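Local coordinates for exopolysaccharide biosynthesis protein (Pantoea stewartii subsp. stewartii DC283, PDB 6TGF), which modifies the exopolysaccharide of the bacterial biofilm, probably as a hydrolase, and is built as a trimer with a parallel beta-helix like that of bacteriophage tailspikes, at residues H477-T482 with R501-W506; G517-G522 with D650-G655. All coordinates share one frame; numbering follows the deposited sequence.

How the contacts relate
Both contacts lie near the end of the parallel beta-helix, their centres about 18 Å apart and their nearest atoms about 7 Å apart, and contact 1 closes along the chain before contact 2 opens. Contact 1 is partly buried: it pins a loop to the start of strand 479-488, in one of the last coils, through aliphatic carbons laid over two flat polar groups. Contact 2 is buried: it seats a phenylalanine from a loop following the helix against strand 517-520, with a water-bridged carboxylate beside it. No direct hydrogen bond crosses either contact. Both also touch the second subunit, and contact 2 leans heavily on the third.

Contact 1: residues H477-T482 with R501-W506; sequences HSRLNT and RWLSAW
Arg501 lays the first carbons of its side chain over the imidazole of His477, and these two residues bury the most surface of the contact. Arg501 CB stands 3.5 Å from the centre of the His477 ring and only 6° off its normal, a CH-pi contact over the face, while Arg501 CG lies 3.5 Å from His477 ND1. The guanidinium takes no part in this CH-pi contact. With CG anti to the backbone N (chi1 -169°), the Arg501 chain runs past the ring and then bends at chi3, so that the guanidinium plane ends up 85° from that of the imidazole. Arg501 NE, 5.2 Å from His477 ND1, donates instead to Leu503 O over 3.0 Å; this bond lies in the carbonyl plane and nearly in the guanidinium plane, and fastens the arginine to its own loop. The imidazole is fixed from its other nitrogen, as His477 NE2 is bonded to Gly499 O.

The same pattern recurs two residues on: Leu503 CD1 sits over the centre of the Arg479 guanidinium, 3.3 Å from Arg479 CZ, the two side chains crossing at about a right angle. Arg479 NE makes a weak bond to Gly457 O. Strand 479-488, between strands 458-467 and 511-514, belongs to one of the last coils of the parallel beta-helix, and the loop carrying residues 501-506 folds over its beginning. Beyond the contact, Trp506 of that loop makes a cation-pi contact with Arg659 of the second subunit.

In both pairs aliphatic carbon covers the face of a polar group, with no hydrogen bond or salt bridge between the segments; this contact therefore rests on van der Waals and CH-pi packing, while Arg501 NE, His477 NE2 and, weakly, Arg479 NE bond to backbone carbonyls.

Contact 2: residues G517-G522 with D650-G655; sequences GVAIDG and DRFVTG
Phe652 reaches across to strand 517-520 and makes the apolar part of the contact. The methyl group of Ala519 lies over one face of the Phe652 ring, with CB 4.2 Å from the ring centre and 17° off the normal, displaced toward the rim so that Phe652 CZ is its nearest atom at 4.0 Å. Phe652 CG is anti to the carbonyl carbon (chi1 -77°), which sends the ring from the loop toward the strand. Its leading edge meets main chain: Phe652 CZ is 3.5 Å from Gly517 O, and Phe652 CE2 is 3.9 Å from Val518 N. Tyr516 adds an edge-to-face ring contact, and Arg512 and Glu514 of the adjacent strand also touch the phenylalanine.

Strand 517-520 follows the last parallel coils of the beta-helix and pairs antiparallel with strand 511-514; its residues also pair in parallel with a strand of the third subunit, so the sheet continues across the trimer interface. Residues 650-655 lie in the loop between strands 637-646 and 659-664, which belong to the two antiparallel sheets after the helix, and the ring brings this later region into contact with the end of the beta-helix.

The polar link is indirect. A water donates to Val518 O and to Asp650 OD2, at 2.8 Å from each, bridging the strand carbonyl and the carboxylate. Asp650 OD2 is engaged by Lys525 of the third subunit in a salt bridge and by Ser523 of the same subunit in a hydrogen bond; the lysine probably stabilises the charged carboxylate.

Backbone bonds shape the loop: Asp650 O accepts from both Val653 N at 3.1 Å and Thr654 N at 3.3 Å; the Val653 N bond closes a beta turn with Arg651 and Phe652, both of helical phi/psi, at its central positions, and the ring projects outward to the strand.

Contact 1: residues H477-T482 with R501-W506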
loop_
_atom_site.group_PDB
_atom_site.type_symbol
_atom_site.label_atom_id
_atom_site.label_comp_id
_atom_site.label_asym_id
_atom_site.label_seq_id
_atom_site.Cartn_x
_atom_site.Cartn_y
_atom_site.Cartn_z
ATOM N N HIS B 477 -16.988 -16.305 14.800
ATOM C CA HIS B 477 -17.616 -16.594 13.480
ATOM C C HIS B 477 -16.974 -15.745 12.374
ATOM O O HIS B 477 -17.597 -15.619 11.303
ATOM C CB HIS B 477 -19.133 -16.348 13.531
ATOM C CG HIS B 477 -19.852 -17.140 14.570
ATOM N ND1 HIS B 477 -20.040 -18.505 14.464
ATOM C CD2 HIS B 477 -20.444 -16.764 15.724
ATOM C CE1 HIS B 477 -20.706 -18.936 15.515
ATOM N NE2 HIS B 477 -20.968 -17.888 16.303
ATOM N N SER B 478 -15.781 -15.188 12.611
ATOM C CA SER B 478 -15.110 -14.237 11.687
ATOM C C SER B 478 -14.294 -15.015 10.649
ATOM O O SER B 478 -13.520 -15.905 11.048
ATOM C CB SER B 478 -14.256 -13.249 12.437
ATOM O OG SER B 478 -14.019 -12.094 11.647
ATOM N N ARG B 479 -14.470 -14.683 9.368
ATOM C CA ARG B 479 -13.812 -15.360 8.218
ATOM C C ARG B 479 -12.436 -14.722 7.993
ATOM O O ARG B 479 -12.353 -13.744 7.220
ATOM C CB ARG B 479 -14.703 -15.263 6.975
ATOM C CG ARG B 479 -16.104 -15.829 7.161
ATOM C CD ARG B 479 -17.004 -15.528 5.977
ATOM N NE ARG B 479 -17.459 -14.145 5.941
ATOM C CZ ARG B 479 -18.059 -13.566 4.902
ATOM N NH1 ARG B 479 -18.276 -14.243 3.786
ATOM N NH2 ARG B 479 -18.437 -12.303 4.983
ATOM N N LEU B 480 -11.400 -15.253 8.651
ATOM C CA LEU B 480 -10.032 -14.668 8.666
ATOM C C LEU B 480 -9.171 -15.315 7.575
ATOM O O LEU B 480 -9.346 -16.519 7.313
ATOM C CB LEU B 480 -9.408 -14.866 10.051
ATOM C CG LEU B 480 -10.245 -14.379 11.234
ATOM C CD1 LEU B 480 -9.434 -14.431 12.520
ATOM C CD2 LEU B 480 -10.776 -12.971 11.000
ATOM N N ASN B 481 -8.282 -14.520 6.972
ATOM C CA ASN B 481 -7.294 -14.939 5.942
ATOM C C ASN B 481 -5.967 -14.240 6.272
ATOM O O ASN B 481 -5.768 -13.098 5.810
ATOM C CB ASN B 481 -7.819 -14.632 4.535
ATOM C CG ASN B 481 -7.096 -15.383 3.438
ATOM O OD1 ASN B 481 -5.963 -15.826 3.618
ATOM N ND2 ASN B 481 -7.744 -15.529 2.294
ATOM N N THR B 482 -5.106 -14.886 7.067
ATOM C CA THR B 482 -4.035 -14.207 7.849
ATOM C C THR B 482 -2.642 -14.684 7.425
ATOM O O THR B 482 -2.511 -15.847 6.994
ATOM C CB THR B 482 -4.246 -14.406 9.357
ATOM O OG1 THR B 482 -3.774 -15.702 9.726
ATOM C CG2 THR B 482 -5.694 -14.259 9.775
ATOM N N ARG B 501 -24.078 -16.104 15.294
ATOM C CA ARG B 501 -23.494 -16.197 13.930
ATOM C C ARG B 501 -24.372 -15.377 12.978
ATOM O O ARG B 501 -25.567 -15.703 12.854
ATOM C CB ARG B 501 -23.413 -17.657 13.479
ATOM C CG ARG B 501 -22.593 -17.877 12.214
ATOM C CD ARG B 501 -22.696 -19.309 11.724
ATOM N NE ARG B 501 -24.074 -19.658 11.399
ATOM C CZ ARG B 501 -24.688 -20.793 11.730
ATOM N NH1 ARG B 501 -24.062 -21.729 12.425
ATOM N NH2 ARG B 501 -25.945 -20.984 11.370
ATOM N N TRP B 502 -23.798 -14.356 12.336
ATOM C CA TRP B 502 -24.520 -13.420 11.435
ATOM C C TRP B 502 -24.886 -14.134 10.129
ATOM O O TRP B 502 -26.083 -14.145 9.783
ATOM C CB TRP B 502 -23.692 -12.155 11.179
ATOM C CG TRP B 502 -24.311 -11.244 10.165
ATOM C CD1 TRP B 502 -25.606 -10.819 10.134
ATOM C CD2 TRP B 502 -23.665 -10.650 9.025
ATOM N NE1 TRP B 502 -25.813 -10.003 9.055
ATOM C CE2 TRP B 502 -24.641 -9.878 8.358
ATOM C CE3 TRP B 502 -22.365 -10.688 8.507
ATOM C CZ2 TRP B 502 -24.354 -9.157 7.200
ATOM C CZ3 TRP B 502 -22.082 -9.973 7.363
ATOM C CH2 TRP B 502 -23.065 -9.221 6.719
ATOM N N LEU B 503 -23.890 -14.703 9.440
ATOM C CA LEU B 503 -24.049 -15.402 8.134
ATOM C C LEU B 503 -24.331 -16.891 8.373
ATOM O O LEU B 503 -24.333 -17.314 9.547
ATOM C CB LEU B 503 -22.777 -15.204 7.302
ATOM C CG LEU B 503 -22.397 -13.752 7.013
ATOM C CD1 LEU B 503 -21.096 -13.679 6.231
ATOM C CD2 LEU B 503 -23.508 -13.028 6.264
ATOM N N SER B 504 -24.566 -17.647 7.295
ATOM C CA SER B 504 -24.898 -19.098 7.326
ATOM C C SER B 504 -23.662 -19.904 7.739
ATOM O O SER B 504 -22.535 -19.393 7.580
ATOM C CB SER B 504 -25.441 -19.571 6.001
ATOM O OG SER B 504 -24.395 -19.794 5.068
ATOM N N ALA B 505 -23.880 -21.124 8.240
ATOM C CA ALA B 505 -22.830 -22.084 8.655
ATOM C C ALA B 505 -21.880 -22.366 7.483
ATOM O O ALA B 505 -20.687 -22.619 7.737
ATOM C CB ALA B 505 -23.471 -23.355 9.159
ATOM N N TRP B 506 -22.395 -22.318 6.250
ATOM C CA TRP B 506 -21.658 -22.653 5.002
ATOM C C TRP B 506 -20.586 -21.599 4.695
ATOM O O TRP B 506 -19.614 -21.947 4.000
ATOM C CB TRP B 506 -22.634 -22.811 3.831
ATOM C CG TRP B 506 -23.547 -23.990 3.978
ATOM C CD1 TRP B 506 -23.192 -25.307 3.938
ATOM C CD2 TRP B 506 -24.967 -23.962 4.206
ATOM N NE1 TRP B 506 -24.292 -26.100 4.117
ATOM C CE2 TRP B 506 -25.395 -25.305 4.286
ATOM C CE3 TRP B 506 -25.916 -22.942 4.346
ATOM C CZ2 TRP B 506 -26.730 -25.648 4.503
ATOM C CZ3 TRP B 506 -27.234 -23.282 4.559
ATOM C CH2 TRP B 506 -27.634 -24.618 4.635
#

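Contact 2: residues G517-G522 with D650-G655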
loop_
_atom_site.group_PDB
_atom_site.type_symbol
_atom_site.label_atom_id
_atom_site.label_comp_id
_atom_site.label_asym_id
_atom_site.label_seq_id
_atom_site.Cartn_x
_atom_site.Cartn_y
_atom_site.Cartn_z
ATOM N N GLY B 517 3.851 -23.134 9.465
ATOM C CA GLY B 517 2.786 -24.069 9.056
ATOM C C GLY B 517 1.552 -23.374 8.505
ATOM O O GLY B 517 1.476 -22.131 8.579
ATOM N N VAL B 518 0.615 -24.165 7.977
ATOM C CA VAL B 518 -0.686 -23.703 7.404
ATOM C C VAL B 518 -1.815 -24.398 8.171
ATOM O O VAL B 518 -1.699 -25.613 8.419
ATOM C CB VAL B 518 -0.760 -23.992 5.891
ATOM C CG1 VAL B 518 -2.114 -23.626 5.299
ATOM C CG2 VAL B 518 0.359 -23.293 5.132
ATOM N N ALA B 519 -2.856 -23.647 8.538
ATOM C CA ALA B 519 -4.069 -24.145 9.229
ATOM C C ALA B 519 -5.309 -23.719 8.437
ATOM O O ALA B 519 -5.579 -22.504 8.376
ATOM C CB ALA B 519 -4.109 -23.626 10.645
ATOM N N ILE B 520 -6.017 -24.690 7.850
ATOM C CA ILE B 520 -7.242 -24.473 7.024
ATOM C C ILE B 520 -8.453 -25.009 7.797
ATOM O O ILE B 520 -8.571 -26.237 7.922
ATOM C CB ILE B 520 -7.106 -25.140 5.639
ATOM C CG1 ILE B 520 -5.767 -24.808 4.974
ATOM C CG2 ILE B 520 -8.285 -24.768 4.750
ATOM C CD1 ILE B 520 -5.469 -25.622 3.734
ATOM N N ASP B 521 -9.315 -24.115 8.291
ATOM C CA ASP B 521 -10.634 -24.470 8.880
ATOM C C ASP B 521 -11.644 -24.569 7.731
ATOM O O ASP B 521 -12.618 -23.794 7.721
ATOM C CB ASP B 521 -11.072 -23.463 9.947
ATOM C CG ASP B 521 -9.982 -23.080 10.933
ATOM O OD1 ASP B 521 -8.984 -23.828 11.024
ATOM O OD2 ASP B 521 -10.139 -22.034 11.597
ATOM N N GLY B 522 -11.399 -25.486 6.792
ATOM C CA GLY B 522 -12.183 -25.627 5.551
ATOM C C GLY B 522 -11.557 -26.631 4.599
ATOM O O GLY B 522 -10.665 -27.387 5.034
ATOM N N ASP B 650 1.880 -29.068 16.861
ATOM C CA ASP B 650 2.641 -28.184 15.939
ATOM C C ASP B 650 2.797 -26.802 16.592
ATOM O O ASP B 650 2.373 -26.648 17.757
ATOM C CB ASP B 650 1.985 -28.135 14.555
ATOM C CG ASP B 650 0.650 -27.410 14.505
ATOM O OD1 ASP B 650 0.119 -27.078 15.582
ATOM O OD2 ASP B 650 0.147 -27.193 13.385
ATOM N N ARG B 651 3.384 -25.845 15.868
ATOM C CA ARG B 651 3.802 -24.519 16.400
ATOM C C ARG B 651 2.575 -23.656 16.724
ATOM O O ARG B 651 2.706 -22.761 17.580
ATOM C CB ARG B 651 4.733 -23.813 15.407
ATOM C CG ARG B 651 5.316 -22.500 15.909
ATOM C CD ARG B 651 6.123 -22.659 17.186
ATOM N NE ARG B 651 6.554 -21.380 17.733
ATOM C CZ ARG B 651 5.863 -20.640 18.600
ATOM N NH1 ARG B 651 4.683 -21.041 19.045
ATOM N NH2 ARG B 651 6.362 -19.492 19.024
ATOM N N PHE B 652 1.433 -23.913 16.077
ATOM C CA PHE B 652 0.140 -23.224 16.341
ATOM C C PHE B 652 -0.338 -23.522 17.768
ATOM O O PHE B 652 -1.058 -22.684 18.341
ATOM C CB PHE B 652 -0.928 -23.645 15.326
ATOM C CG PHE B 652 -0.798 -23.012 13.965
ATOM C CD1 PHE B 652 -1.172 -21.694 13.757
ATOM C CD2 PHE B 652 -0.316 -23.737 12.886
ATOM C CE1 PHE B 652 -1.056 -21.113 12.502
ATOM C CE2 PHE B 652 -0.200 -23.156 11.633
ATOM C CZ PHE B 652 -0.572 -21.845 11.442
ATOM N N VAL B 653 0.051 -24.679 18.317
ATOM C CA VAL B 653 -0.476 -25.244 19.597
ATOM C C VAL B 653 0.480 -24.915 20.755
ATOM O O VAL B 653 -0.024 -24.580 21.847
ATOM C CB VAL B 653 -0.709 -26.762 19.463
ATOM C CG1 VAL B 653 -1.111 -27.409 20.780
ATOM C CG2 VAL B 653 -1.741 -27.068 18.387
ATOM N N THR B 654 1.797 -25.023 20.541
ATOM C CA THR B 654 2.831 -24.873 21.603
ATOM C C THR B 654 4.136 -24.332 21.008
ATOM O O THR B 654 4.398 -24.592 19.818
ATOM C CB THR B 654 3.049 -26.206 22.335
ATOM O OG1 THR B 654 3.959 -25.983 23.413
ATOM C CG2 THR B 654 3.584 -27.301 21.438
ATOM N N GLY B 655 4.917 -23.611 21.821
ATOM C CA GLY B 655 6.250 -23.087 21.461
ATOM C C GLY B 655 7.256 -24.210 21.280
ATOM O O GLY B 655 8.005 -24.173 20.285
HETATM O O HOH W 1 -0.587 -26.646 10.726
#